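Local structure of putative nucleotidyltransferase (Sulfolobus solfataricus P2, 2RFF) at residues 9-14 and 45-50; 32-37 and 58-63; 36-41 and 99-104; 54-59 and 83-88. The protein probably transfers nucleotidyl groups, as a small protein with a nucleotidyltransferase domain whose substrate is not known. One frame throughout, in Å; residues are numbered along the deposited sequence. Where two conformers were deposited one is given.

Contact 1 of 4, residues 9-14 and 45-50; sequences IESQIR and GDYLDT
The side-chain amide of Gln12 lies flat on one face of the Tyr47 ring, with the two planes 2° apart. OE1 of Gln12 sits toward the rim, 3.6 Å from CZ of Tyr47. The bend at chi2 of Gln12 (73°) turns CD toward the ring. Loose van der Waals contacts meet the Tyr47 hydroxyl: CD1 of Ile9 is 3.9 Å from OH of Tyr47, and CB of Gln12 is also near. CB of Ser11 rests 3.2 Å from the carbonyl O of Asp49. No direct hydrogen bond crosses the contact. A water donates to Asp49 O (2.8 Å) and accepts a weak bond from Arg14 NH2. The polar ends look elsewhere: Gln12 OE1 bonds to Arg42, Ser11 OG to Ala8 O and Arg42, and Asp49 OD2 to Ser7. An alanine in place of Tyr47 would probably leave one face of the Gln12 amide without its stacking partner. Stacking and water thus join helix 6-29 to the loop before strand 53-59, while Arg42 supplies direct polar links to the helix.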
loop_
_atom_site.group_PDB
_atom_site.type_symbol
_atom_site.label_atom_id
_atom_site.label_comp_id
_atom_site.label_asym_id
_atom_site.label_seq_id
_atom_site.Cartn_x
_atom_site.Cartn_y
_atom_site.Cartn_z
ATOM N N ILE A 9 -5.180 -15.112 9.206
ATOM C CA ILE A 9 -4.804 -15.458 7.814
ATOM C C ILE A 9 -5.885 -15.022 6.815
ATOM O O ILE A 9 -5.550 -14.420 5.793
ATOM C CB ILE A 9 -4.424 -16.951 7.666
ATOM C CG1 ILE A 9 -3.143 -17.259 8.454
ATOM C CG2 ILE A 9 -4.260 -17.346 6.181
ATOM C CD1 ILE A 9 -1.870 -16.527 7.969
ATOM N N GLU A 10 -7.166 -15.303 7.110
ATOM C CA GLU A 10 -8.267 -14.884 6.223
ATOM C C GLU A 10 -8.302 -13.360 6.078
ATOM O O GLU A 10 -8.538 -12.867 4.970
ATOM C CB GLU A 10 -9.624 -15.428 6.678
ATOM C CG GLU A 10 -9.766 -16.935 6.513
ATOM C CD GLU A 10 -11.023 -17.537 7.187
ATOM O OE1 GLU A 10 -11.932 -16.800 7.636
ATOM O OE2 GLU A 10 -11.087 -18.778 7.255
ATOM N N SER A 11 -8.031 -12.625 7.168
ATOM C CA SER A 11 -7.999 -11.161 7.120
ATOM C C SER A 11 -6.836 -10.680 6.280
ATOM O O SER A 11 -6.972 -9.677 5.611
ATOM C CB SER A 11 -7.940 -10.514 8.501
ATOM O OG SER A 11 -6.633 -10.621 9.065
ATOM N N GLN A 12 -5.706 -11.378 6.327
ATOM C CA GLN A 12 -4.525 -10.989 5.511
ATOM C C GLN A 12 -4.856 -11.125 4.016
ATOM O O GLN A 12 -4.598 -10.220 3.222
ATOM C CB GLN A 12 -3.296 -11.837 5.861
ATOM C CG GLN A 12 -1.958 -11.369 5.223
ATOM C CD GLN A 12 -1.381 -10.095 5.853
ATOM O OE1 GLN A 12 -2.062 -9.340 6.577
ATOM N NE2 GLN A 12 -0.080 -9.866 5.599
ATOM N N ILE A 13 -5.488 -12.241 3.651
ATOM C CA ILE A 13 -5.910 -12.494 2.280
ATOM C C ILE A 13 -6.902 -11.427 1.817
ATOM O O ILE A 13 -6.711 -10.791 0.778
ATOM C CB ILE A 13 -6.502 -13.922 2.106
ATOM C CG1 ILE A 13 -5.424 -14.969 2.393
ATOM C CG2 ILE A 13 -7.006 -14.155 0.689
ATOM C CD1 ILE A 13 -5.934 -16.383 2.548
ATOM N N ARG A 14 -7.940 -11.191 2.615
ATOM C CA ARG A 14 -8.939 -10.193 2.300
ATOM C C ARG A 14 -8.359 -8.773 2.166
ATOM O O ARG A 14 -8.680 -8.034 1.235
ATOM C CB ARG A 14 -10.025 -10.234 3.387
ATOM C CG ARG A 14 -11.138 -9.292 3.236
ATOM C CD ARG A 14 -12.228 -9.571 4.243
ATOM N NE ARG A 14 -11.780 -9.390 5.630
ATOM C CZ ARG A 14 -11.606 -10.336 6.579
ATOM N NH1 ARG A 14 -11.821 -11.641 6.387
ATOM N NH2 ARG A 14 -11.191 -9.951 7.775
ATOM N N GLY A 45 4.323 -8.545 10.369
ATOM C CA GLY A 45 3.828 -9.807 10.905
ATOM C C GLY A 45 3.099 -9.693 12.223
ATOM O O GLY A 45 2.394 -10.645 12.580
ATOM N N ASP A 46 3.188 -8.553 12.914
ATOM C CA ASP A 46 2.569 -8.358 14.249
ATOM C C ASP A 46 1.120 -7.858 14.199
ATOM O O ASP A 46 0.703 -7.071 15.034
ATOM C CB ASP A 46 3.441 -7.449 15.129
ATOM C CG ASP A 46 3.625 -6.064 14.568
ATOM O OD1 ASP A 46 3.732 -5.947 13.355
ATOM O OD2 ASP A 46 3.661 -5.080 15.323
ATOM N N TYR A 47 0.366 -8.326 13.209
ATOM C CA TYR A 47 -1.011 -7.911 12.997
ATOM C C TYR A 47 -1.984 -8.835 13.668
ATOM O O TYR A 47 -1.680 -9.997 13.968
ATOM C CB TYR A 47 -1.346 -7.840 11.501
ATOM C CG TYR A 47 -1.328 -9.153 10.729
ATOM C CD1 TYR A 47 -2.474 -9.951 10.632
ATOM C CD2 TYR A 47 -0.188 -9.586 10.072
ATOM C CE1 TYR A 47 -2.477 -11.138 9.933
ATOM C CE2 TYR A 47 -0.190 -10.782 9.345
ATOM C CZ TYR A 47 -1.348 -11.565 9.284
ATOM O OH TYR A 47 -1.299 -12.747 8.560
ATOM N N LEU A 48 -3.172 -8.273 13.866
ATOM C CA LEU A 48 -4.329 -8.972 14.380
ATOM C C LEU A 48 -5.287 -9.125 13.226
ATOM O O LEU A 48 -5.178 -8.419 12.221
ATOM C CB LEU A 48 -5.005 -8.128 15.440
ATOM C CG LEU A 48 -4.261 -7.900 16.760
ATOM C CD1 LEU A 48 -4.941 -6.841 17.633
ATOM C CD2 LEU A 48 -4.146 -9.198 17.522
ATOM N N ASP A 49 -6.300 -9.975 13.393
ATOM C CA ASP A 49 -7.336 -10.100 12.360
ATOM C C ASP A 49 -8.087 -8.766 12.094
ATOM O O ASP A 49 -8.552 -8.527 10.996
ATOM C CB ASP A 49 -8.333 -11.250 12.640
ATOM C CG ASP A 49 -9.081 -11.116 13.968
ATOM O OD1 ASP A 49 -8.772 -10.263 14.811
ATOM O OD2 ASP A 49 -10.008 -11.931 14.173
ATOM N N THR A 50 -8.161 -7.897 13.091
ATOM C CA THR A 50 -8.814 -6.582 12.998
ATOM C C THR A 50 -7.909 -5.421 12.520
ATOM O O THR A 50 -8.341 -4.264 12.398
ATOM C CB THR A 50 -9.361 -6.181 14.404
ATOM O OG1 THR A 50 -8.310 -6.308 15.371
ATOM C CG2 THR A 50 -10.527 -7.102 14.813
HETATM O O HOH W 1 -10.016 -7.042 9.135
#

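Contact 2 of 4, residues 32-37 and 58-63; sequences NLEEVY and VFKGIK
A classic beta bulge marks this antiparallel pairing of strands 33-39 and 53-59: Glu34 and Glu35 both face Val58. Val58 O accepts two backbone bonds, from Glu34 N at 2.9 Å and from Glu35 N at 3.2 Å. Val58 N returns a bond to Glu35 O. Beyond the bulge, Lys60 N bonds to Asn32 O at 2.8 Å. The Asn32 side chain adds another bond, from ND2 to Lys60 O at 3.0 Å. This acceptor lies near the amide plane, and the donor ND2 lies nearly along the C=O axis of Lys60. An alanine in place of Asn32 would probably leave Lys60 O without this donor and the turn after strand 53-59 less firmly held. CD1 of Leu33 sits over the centre of the Phe59 ring, 3.7 Å from the centroid, in a CH-pi contact. Glu34 OE1 and Lys60 NZ are 4.1 Å apart, too far for a salt bridge. A water lies between them, accepting from Lys60 NZ and probably donating to Glu34 OE1. Lys103 bridges Glu34 OE2 and Glu35 OE2, and Lys92 pairs with Glu35 OE1. Leu33 and Phe59 thus pack toward helix 6-29, while the other face mixes Val58 with the charged Glu35, and lysines probably offset the two glutamates.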
loop_
_atom_site.group_PDB
_atom_site.type_symbol
_atom_site.label_atom_id
_atom_site.label_comp_id
_atom_site.label_asym_id
_atom_site.label_seq_id
_atom_site.Cartn_x
_atom_site.Cartn_y
_atom_site.Cartn_z
ATOM N N ASN A 32 2.498 8.128 -13.524
ATOM C CA ASN A 32 3.666 8.332 -12.635
ATOM C C ASN A 32 3.671 7.511 -11.327
ATOM O O ASN A 32 4.638 7.575 -10.584
ATOM C CB ASN A 32 3.951 9.817 -12.349
ATOM C CG ASN A 32 2.796 10.548 -11.644
ATOM O OD1 ASN A 32 1.623 10.238 -11.894
ATOM N ND2 ASN A 32 3.106 11.544 -10.820
ATOM N N LEU A 33 2.621 6.739 -11.039
ATOM C CA LEU A 33 2.665 5.784 -9.918
ATOM C C LEU A 33 3.702 4.738 -10.325
ATOM O O LEU A 33 3.587 4.130 -11.382
ATOM C CB LEU A 33 1.332 5.092 -9.656
ATOM C CG LEU A 33 1.411 4.178 -8.407
ATOM C CD1 LEU A 33 1.424 4.975 -7.121
ATOM C CD2 LEU A 33 0.234 3.256 -8.420
ATOM N N GLU A 34 4.707 4.545 -9.476
ATOM C CA GLU A 34 5.830 3.663 -9.795
ATOM C C GLU A 34 5.902 2.406 -8.957
ATOM O O GLU A 34 6.254 1.341 -9.468
ATOM C CB GLU A 34 7.152 4.453 -9.765
ATOM C CG GLU A 34 8.397 3.648 -9.965
ATOM C CD GLU A 34 8.425 2.807 -11.252
ATOM O OE1 GLU A 34 7.718 3.124 -12.221
ATOM O OE2 GLU A 34 9.218 1.831 -11.292
ATOM N N GLU A 35 5.647 2.537 -7.667
ATOM C CA GLU A 35 5.721 1.429 -6.726
ATOM C C GLU A 35 4.663 1.611 -5.668
ATOM O O GLU A 35 4.282 2.743 -5.354
ATOM C CB GLU A 35 7.088 1.351 -6.010
ATOM C CG GLU A 35 8.253 0.947 -6.906
ATOM C CD GLU A 35 9.636 1.128 -6.348
ATOM O OE1 GLU A 35 9.845 1.578 -5.205
ATOM O OE2 GLU A 35 10.550 0.763 -7.087
ATOM N N VAL A 36 4.223 0.479 -5.131
ATOM C CA VAL A 36 3.368 0.478 -3.951
ATOM C C VAL A 36 3.953 -0.527 -2.976
ATOM O O VAL A 36 4.341 -1.635 -3.365
ATOM C CB VAL A 36 1.899 0.152 -4.257
ATOM C CG1 VAL A 36 0.997 0.020 -2.978
ATOM C CG2 VAL A 36 1.319 1.182 -5.187
ATOM N N TYR A 37 3.973 -0.140 -1.714
ATOM C CA TYR A 37 4.412 -1.014 -0.638
ATOM C C TYR A 37 3.264 -1.186 0.372
ATOM O O TYR A 37 2.399 -0.302 0.539
ATOM C CB TYR A 37 5.635 -0.435 0.073
ATOM C CG TYR A 37 6.873 -0.320 -0.768
ATOM C CD1 TYR A 37 7.043 0.744 -1.652
ATOM C CD2 TYR A 37 7.887 -1.287 -0.695
ATOM C CE1 TYR A 37 8.249 0.885 -2.409
ATOM C CE2 TYR A 37 9.059 -1.160 -1.457
ATOM C CZ TYR A 37 9.186 -0.090 -2.348
ATOM O OH TYR A 37 10.294 0.102 -3.116
ATOM N N VAL A 58 4.024 5.279 -4.105
ATOM C CA VAL A 58 5.308 5.929 -4.484
ATOM C C VAL A 58 5.187 6.393 -5.929
ATOM O O VAL A 58 4.998 5.576 -6.806
ATOM C CB VAL A 58 6.579 5.058 -4.302
ATOM C CG1 VAL A 58 7.893 5.843 -4.650
ATOM C CG2 VAL A 58 6.615 4.553 -2.891
ATOM N N PHE A 59 5.221 7.709 -6.132
ATOM C CA PHE A 59 5.059 8.345 -7.440
ATOM C C PHE A 59 6.327 9.004 -7.900
ATOM O O PHE A 59 7.078 9.485 -7.089
ATOM C CB PHE A 59 4.010 9.470 -7.401
ATOM C CG PHE A 59 2.589 9.019 -7.121
ATOM C CD1 PHE A 59 2.140 8.832 -5.830
ATOM C CD2 PHE A 59 1.650 8.900 -8.157
ATOM C CE1 PHE A 59 0.771 8.476 -5.569
ATOM C CE2 PHE A 59 0.318 8.513 -7.913
ATOM C CZ PHE A 59 -0.112 8.315 -6.620
ATOM N N LYS A 60 6.529 9.039 -9.209
ATOM C CA LYS A 60 7.640 9.810 -9.785
ATOM C C LYS A 60 7.209 11.263 -9.948
ATOM O O LYS A 60 6.057 11.538 -10.212
ATOM C CB LYS A 60 8.055 9.241 -11.151
ATOM C CG LYS A 60 8.504 7.808 -11.025
ATOM C CD LYS A 60 9.357 7.287 -12.166
ATOM C CE LYS A 60 8.572 6.744 -13.315
ATOM N NZ LYS A 60 9.506 6.104 -14.348
ATOM N N GLY A 61 8.144 12.187 -9.736
ATOM C CA GLY A 61 7.951 13.604 -10.017
ATOM C C GLY A 61 6.994 14.400 -9.150
ATOM O O GLY A 61 6.401 15.371 -9.639
ATOM N N ILE A 62 6.822 14.018 -7.885
ATOM C CA ILE A 62 5.928 14.770 -6.958
ATOM C C ILE A 62 6.680 15.398 -5.784
ATOM O O ILE A 62 6.065 15.771 -4.807
ATOM C CB ILE A 62 4.725 13.905 -6.453
ATOM C CG1 ILE A 62 5.195 12.735 -5.587
ATOM C CG2 ILE A 62 3.928 13.379 -7.641
ATOM C CD1 ILE A 62 4.099 12.155 -4.685
ATOM N N LYS A 63 8.007 15.525 -5.875
ATOM C CA LYS A 63 8.808 16.130 -4.814
ATOM C C LYS A 63 8.280 17.482 -4.320
ATOM O O LYS A 63 8.295 17.754 -3.114
ATOM C CB LYS A 63 10.253 16.285 -5.304
ATOM C CG LYS A 63 11.208 16.803 -4.270
HETATM O O HOH W 2 7.618 3.684 -14.872
#

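Contact 3 of 4, residues 36-41 and 99-104; sequences VYIFGS and VLFWKR
The rings of Tyr37 and Phe101 each take a methyl group from the opposite strand on one face. CD1 of Leu100 lies over the Tyr37 ring, offset toward the rim and 3.6 Å from CZ of Tyr37. CD1 of Ile38 lies over the Phe101 ring, 4.0 Å from its centroid and 19° off the normal. Ile38 CG1 also meets Phe101 CD1. Trp102 presents an edge to the backbone N of Val36, while Arg104, two residues on, puts N over one ring face. CZ of Arg104 is also at the Trp102 edge, and CH2 of Trp102 sits over the centre of the Arg104 guanidinium. CG2 of Val36 is 4.1 Å from CE3 of Trp102. Phe101 CG is anti to the backbone N (chi1 -173°), and the side chain runs beside that of Val36, pointing the same way. Phe101 also packs on Leu16 and Ala19 of helix 6-29. Tyr37 is on the other side of the sheet, where Lys98 makes a cation-pi contact with it.

The backbones bond in two places. Ile38 and Val99 exchange two bonds, Ile38 N to Val99 O at 2.9 Å and Val99 N to Ile38 O at 2.8 Å. Val36 N donates to Trp102 O. Val36 O accepts two donors, Phe101 N at 2.8 Å and Trp102 N at 3.1 Å. Phe101 and Trp102 both face Val36, a classic beta bulge in an antiparallel strand pair within the mixed sheet of the nucleotidyltransferase domain.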
loop_
_atom_site.group_PDB
_atom_site.type_symbol
_atom_site.label_atom_id
_atom_site.label_comp_id
_atom_site.label_asym_id
_atom_site.label_seq_id
_atom_site.Cartn_x
_atom_site.Cartn_y
_atom_site.Cartn_z
ATOM N N VAL A 36 4.223 0.479 -5.131
ATOM C CA VAL A 36 3.368 0.478 -3.951
ATOM C C VAL A 36 3.953 -0.527 -2.976
ATOM O O VAL A 36 4.341 -1.635 -3.365
ATOM C CB VAL A 36 1.899 0.152 -4.257
ATOM C CG1 VAL A 36 0.997 0.020 -2.978
ATOM C CG2 VAL A 36 1.319 1.182 -5.187
ATOM N N TYR A 37 3.973 -0.140 -1.714
ATOM C CA TYR A 37 4.412 -1.014 -0.638
ATOM C C TYR A 37 3.264 -1.186 0.372
ATOM O O TYR A 37 2.399 -0.302 0.539
ATOM C CB TYR A 37 5.635 -0.435 0.073
ATOM C CG TYR A 37 6.873 -0.320 -0.768
ATOM C CD1 TYR A 37 7.043 0.744 -1.652
ATOM C CD2 TYR A 37 7.887 -1.287 -0.695
ATOM C CE1 TYR A 37 8.249 0.885 -2.409
ATOM C CE2 TYR A 37 9.059 -1.160 -1.457
ATOM C CZ TYR A 37 9.186 -0.090 -2.348
ATOM O OH TYR A 37 10.294 0.102 -3.116
ATOM N N ILE A 38 3.289 -2.337 1.042
ATOM C CA ILE A 38 2.533 -2.544 2.264
ATOM C C ILE A 38 3.521 -2.245 3.410
ATOM O O ILE A 38 4.690 -2.680 3.376
ATOM C CB ILE A 38 1.974 -3.970 2.406
ATOM C CG1 ILE A 38 1.164 -4.347 1.171
ATOM C CG2 ILE A 38 1.174 -4.093 3.723
ATOM C CD1 ILE A 38 0.090 -3.341 0.762
ATOM N N PHE A 39 3.117 -1.405 4.354
ATOM C CA PHE A 39 3.885 -1.141 5.553
ATOM C C PHE A 39 3.030 -1.464 6.764
ATOM O O PHE A 39 1.926 -2.003 6.628
ATOM C CB PHE A 39 4.486 0.284 5.560
ATOM C CG PHE A 39 3.489 1.426 5.721
ATOM C CD1 PHE A 39 2.822 1.944 4.633
ATOM C CD2 PHE A 39 3.325 2.050 6.946
ATOM C CE1 PHE A 39 1.912 3.026 4.782
ATOM C CE2 PHE A 39 2.467 3.148 7.098
ATOM C CZ PHE A 39 1.753 3.632 6.023
ATOM N N GLY A 40 3.583 -1.229 7.941
ATOM C CA GLY A 40 2.861 -1.474 9.171
ATOM C C GLY A 40 2.786 -2.938 9.545
ATOM O O GLY A 40 3.534 -3.763 9.038
ATOM N N SER A 41 1.844 -3.268 10.424
ATOM C CA SER A 41 1.799 -4.617 11.027
ATOM C C SER A 41 1.562 -5.742 10.055
ATOM O O SER A 41 2.054 -6.848 10.285
ATOM C CB SER A 41 0.789 -4.688 12.165
ATOM O OG SER A 41 -0.499 -4.451 11.705
ATOM N N VAL A 99 7.018 -3.999 2.502
ATOM C CA VAL A 99 6.984 -5.079 1.529
ATOM C C VAL A 99 6.559 -4.534 0.171
ATOM O O VAL A 99 5.584 -3.821 0.096
ATOM C CB VAL A 99 5.962 -6.159 1.950
ATOM C CG1 VAL A 99 5.656 -7.125 0.788
ATOM C CG2 VAL A 99 6.463 -6.874 3.180
ATOM N N LEU A 100 7.334 -4.826 -0.882
ATOM C CA LEU A 100 6.980 -4.418 -2.229
ATOM C C LEU A 100 5.722 -5.200 -2.674
ATOM O O LEU A 100 5.666 -6.422 -2.707
ATOM C CB LEU A 100 8.155 -4.576 -3.193
ATOM C CG LEU A 100 7.930 -4.049 -4.611
ATOM C CD1 LEU A 100 7.900 -2.543 -4.669
ATOM C CD2 LEU A 100 9.034 -4.579 -5.554
ATOM N N PHE A 101 4.711 -4.434 -3.039
ATOM C CA PHE A 101 3.414 -4.976 -3.388
ATOM C C PHE A 101 3.201 -4.928 -4.889
ATOM O O PHE A 101 2.609 -5.844 -5.454
ATOM C CB PHE A 101 2.339 -4.156 -2.656
ATOM C CG PHE A 101 0.923 -4.689 -2.775
ATOM C CD1 PHE A 101 0.599 -5.900 -2.172
ATOM C CD2 PHE A 101 -0.071 -3.936 -3.405
ATOM C CE1 PHE A 101 -0.707 -6.365 -2.232
ATOM C CE2 PHE A 101 -1.388 -4.420 -3.484
ATOM C CZ PHE A 101 -1.701 -5.642 -2.916
ATOM N N TRP A 102 3.629 -3.830 -5.507
ATOM C CA TRP A 102 3.430 -3.587 -6.912
ATOM C C TRP A 102 4.527 -2.648 -7.392
ATOM O O TRP A 102 5.040 -1.793 -6.639
ATOM C CB TRP A 102 2.033 -2.970 -7.110
ATOM C CG TRP A 102 1.669 -2.552 -8.518
ATOM C CD1 TRP A 102 0.985 -3.280 -9.441
ATOM C CD2 TRP A 102 2.007 -1.317 -9.159
ATOM N NE1 TRP A 102 0.833 -2.566 -10.615
ATOM C CE2 TRP A 102 1.479 -1.362 -10.472
ATOM C CE3 TRP A 102 2.714 -0.166 -8.752
ATOM C CZ2 TRP A 102 1.615 -0.289 -11.380
ATOM C CZ3 TRP A 102 2.880 0.893 -9.659
ATOM C CH2 TRP A 102 2.320 0.825 -10.956
ATOM N N LYS A 103 4.893 -2.838 -8.645
ATOM C CA LYS A 103 5.845 -1.951 -9.319
ATOM C C LYS A 103 5.406 -1.888 -10.780
ATOM O O LYS A 103 5.027 -2.895 -11.355
ATOM C CB LYS A 103 7.284 -2.424 -9.174
ATOM C CG LYS A 103 8.293 -1.497 -9.824
ATOM C CD LYS A 103 9.663 -1.885 -9.390
ATOM C CE LYS A 103 10.739 -1.117 -10.105
ATOM N NZ LYS A 103 10.748 0.297 -9.747
ATOM N N ARG A 104 5.459 -0.708 -11.381
ATOM C CA ARG A 104 5.036 -0.583 -12.760
ATOM C C ARG A 104 5.648 -1.664 -13.687
ATOM O O ARG A 104 4.882 -2.300 -14.426
ATOM C CB ARG A 104 5.318 0.832 -13.282
ATOM C CG ARG A 104 4.906 1.113 -14.708
ATOM C CD ARG A 104 3.427 1.196 -14.882
ATOM N NE ARG A 104 2.832 2.343 -14.196
ATOM C CZ ARG A 104 1.513 2.556 -14.043
ATOM N NH1 ARG A 104 0.621 1.700 -14.491
ATOM N NH2 ARG A 104 1.102 3.635 -13.391
#

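Contact 4 of 4, residues 54-59 and 83-88; sequences DILFVF and DYIVLD. With EDO (1,2-ethanediol), chain C.
Strands 54-59 and 83-88 pair in parallel in a beta-alpha-beta unit, with helix 67-74 in the crossover. The ladder has five backbone bonds. Ile55 N and Phe57 N donate to Asp83 O and Ile85 O. Ile85 N and Leu87 N donate to Ile55 O and Phe57 O, and Phe59 N closes the run at Leu87 O. Leu56 N is satisfied on the other side, by Tyr37 O. Asp83 OD1 takes the backbone N of Tyr84 at 2.8 Å. The Asp88 carboxylate accepts from two turns: OD1 from Ile62 N, after strand 53-59, and OD2 from Gly90 N, after strand 82-88. On one face, CD1 of Leu56 touches CG of Leu87 at 3.7 Å. On the opposite face, CG1 of Val86 meets CE1 of Phe59, and CE2 of Phe57 meets CB of Tyr84. O2 of a 1,2-ethanediol, probably from crystallisation, bonds weakly to Asp83 OD1 (3.5 Å), and its C2 lies over one face of the Tyr84 ring, 3.5 Å from Tyr84 CZ.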
loop_
_atom_site.group_PDB
_atom_site.type_symbol
_atom_site.label_atom_id
_atom_site.label_comp_id
_atom_site.label_asym_id
_atom_site.label_seq_id
_atom_site.Cartn_x
_atom_site.Cartn_y
_atom_site.Cartn_z
ATOM N N ASP A 54 -1.861 -0.881 5.714
ATOM C CA ASP A 54 -1.207 0.396 5.435
ATOM C C ASP A 54 -0.522 0.336 4.083
ATOM O O ASP A 54 0.320 -0.544 3.853
ATOM C CB ASP A 54 -0.199 0.689 6.531
ATOM C CG ASP A 54 -0.840 0.885 7.870
ATOM O OD1 ASP A 54 -1.893 1.539 7.965
ATOM O OD2 ASP A 54 -0.308 0.390 8.871
ATOM N N ILE A 55 -0.873 1.290 3.214
ATOM C CA ILE A 55 -0.426 1.304 1.837
ATOM C C ILE A 55 0.406 2.538 1.575
ATOM O O ILE A 55 -0.052 3.648 1.808
ATOM C CB ILE A 55 -1.625 1.281 0.868
ATOM C CG1 ILE A 55 -2.537 0.064 1.149
ATOM C CG2 ILE A 55 -1.100 1.238 -0.597
ATOM C CD1 ILE A 55 -3.742 0.055 0.214
ATOM N N LEU A 56 1.628 2.333 1.085
ATOM C CA LEU A 56 2.532 3.412 0.676
ATOM C C LEU A 56 2.499 3.506 -0.845
ATOM O O LEU A 56 2.912 2.566 -1.522
ATOM C CB LEU A 56 3.961 3.177 1.172
ATOM C CG LEU A 56 5.015 4.103 0.563
ATOM C CD1 LEU A 56 4.677 5.559 0.854
ATOM C CD2 LEU A 56 6.406 3.691 1.001
ATOM N N PHE A 57 2.015 4.634 -1.362
ATOM C CA PHE A 57 2.008 4.886 -2.802
ATOM C C PHE A 57 3.265 5.712 -3.114
ATOM O O PHE A 57 3.454 6.775 -2.509
ATOM C CB PHE A 57 0.772 5.672 -3.208
ATOM C CG PHE A 57 -0.512 5.004 -2.934
ATOM C CD1 PHE A 57 -1.039 4.165 -3.877
ATOM C CD2 PHE A 57 -1.193 5.228 -1.760
ATOM C CE1 PHE A 57 -2.250 3.560 -3.691
ATOM C CE2 PHE A 57 -2.450 4.624 -1.564
ATOM C CZ PHE A 57 -2.955 3.784 -2.510
ATOM N N VAL A 58 4.024 5.279 -4.105
ATOM C CA VAL A 58 5.308 5.929 -4.484
ATOM C C VAL A 58 5.187 6.393 -5.929
ATOM O O VAL A 58 4.998 5.576 -6.806
ATOM C CB VAL A 58 6.579 5.058 -4.302
ATOM C CG1 VAL A 58 7.893 5.843 -4.650
ATOM C CG2 VAL A 58 6.615 4.553 -2.891
ATOM N N PHE A 59 5.221 7.709 -6.132
ATOM C CA PHE A 59 5.059 8.345 -7.440
ATOM C C PHE A 59 6.327 9.004 -7.900
ATOM O O PHE A 59 7.078 9.485 -7.089
ATOM C CB PHE A 59 4.010 9.470 -7.401
ATOM C CG PHE A 59 2.589 9.019 -7.121
ATOM C CD1 PHE A 59 2.140 8.832 -5.830
ATOM C CD2 PHE A 59 1.650 8.900 -8.157
ATOM C CE1 PHE A 59 0.771 8.476 -5.569
ATOM C CE2 PHE A 59 0.318 8.513 -7.913
ATOM C CZ PHE A 59 -0.112 8.315 -6.620
ATOM N N ASP A 83 -5.197 2.607 5.674
ATOM C CA ASP A 83 -4.531 3.915 5.852
ATOM C C ASP A 83 -3.411 3.954 4.853
ATOM O O ASP A 83 -3.061 2.925 4.273
ATOM C CB ASP A 83 -4.090 4.166 7.286
ATOM C CG ASP A 83 -3.878 5.664 7.599
ATOM O OD1 ASP A 83 -4.083 6.523 6.735
ATOM O OD2 ASP A 83 -3.567 5.998 8.759
ATOM N N TYR A 84 -2.926 5.157 4.586
ATOM C CA TYR A 84 -1.933 5.318 3.525
ATOM C C TYR A 84 -0.953 6.463 3.720
ATOM O O TYR A 84 -1.174 7.367 4.522
ATOM C CB TYR A 84 -2.713 5.480 2.174
ATOM C CG TYR A 84 -3.408 6.801 2.069
ATOM C CD1 TYR A 84 -4.693 6.970 2.568
ATOM C CD2 TYR A 84 -2.755 7.920 1.534
ATOM C CE1 TYR A 84 -5.324 8.215 2.505
ATOM C CE2 TYR A 84 -3.374 9.164 1.477
ATOM C CZ TYR A 84 -4.667 9.298 1.948
ATOM O OH TYR A 84 -5.268 10.531 1.894
ATOM N N ILE A 85 0.092 6.407 2.922
ATOM C CA ILE A 85 1.072 7.498 2.790
ATOM C C ILE A 85 1.355 7.648 1.281
ATOM O O ILE A 85 1.400 6.642 0.568
ATOM C CB ILE A 85 2.423 7.232 3.504
ATOM C CG1 ILE A 85 2.173 7.150 5.014
ATOM C CG2 ILE A 85 3.498 8.341 3.224
ATOM C CD1 ILE A 85 3.372 6.744 5.806
ATOM N N VAL A 86 1.577 8.885 0.826
ATOM C CA VAL A 86 1.972 9.165 -0.537
ATOM C C VAL A 86 3.368 9.821 -0.475
ATOM O O VAL A 86 3.535 10.858 0.173
ATOM C CB VAL A 86 1.004 10.123 -1.251
ATOM C CG1 VAL A 86 1.534 10.559 -2.635
ATOM C CG2 VAL A 86 -0.427 9.521 -1.411
ATOM N N LEU A 87 4.318 9.254 -1.206
ATOM C CA LEU A 87 5.719 9.726 -1.236
ATOM C C LEU A 87 6.227 9.778 -2.655
ATOM O O LEU A 87 5.741 9.092 -3.544
ATOM C CB LEU A 87 6.709 8.867 -0.399
ATOM C CG LEU A 87 6.423 8.807 1.106
ATOM C CD1 LEU A 87 7.445 7.903 1.785
ATOM C CD2 LEU A 87 6.405 10.213 1.747
ATOM N N ASP A 88 7.210 10.637 -2.848
ATOM C CA ASP A 88 7.976 10.673 -4.083
ATOM C C ASP A 88 8.993 9.525 -4.039
ATOM O O ASP A 88 9.398 9.064 -2.950
ATOM C CB ASP A 88 8.750 12.001 -4.149
ATOM C CG ASP A 88 9.466 12.196 -5.432
ATOM O OD1 ASP A 88 8.867 12.421 -6.477
ATOM O OD2 ASP A 88 10.714 12.152 -5.437
HETATM C C1 EDO C . -2.316 10.474 5.502
HETATM O O1 EDO C . -2.141 11.871 5.823
HETATM C C2 EDO C . -3.771 10.064 5.246
HETATM O O2 EDO C . -4.570 9.966 6.439
#

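Overall arrangement
Contacts 2, 3 and 4 are strand pairings in one mixed sheet. Contacts 2 and 3 share strand 33-39, and contacts 2 and 4 share strand 53-59. Contacts 3 and 4 lie nearest the middle of the chain, while contact 2 is well buried although farther out. Contacts 2 and 3 are antiparallel and each carries a bulge; contact 4 is parallel and regular. Lys103 ties contacts 2 and 3 together through salt bridges to Glu34 and Glu35. Contact 1 lies farthest from the centre of the chain and relies on stacking and a water. It touches contact 3 where Asp46 and Tyr47 pack on Ser41. The centres of contacts 1 and 2 are about 26 Å apart.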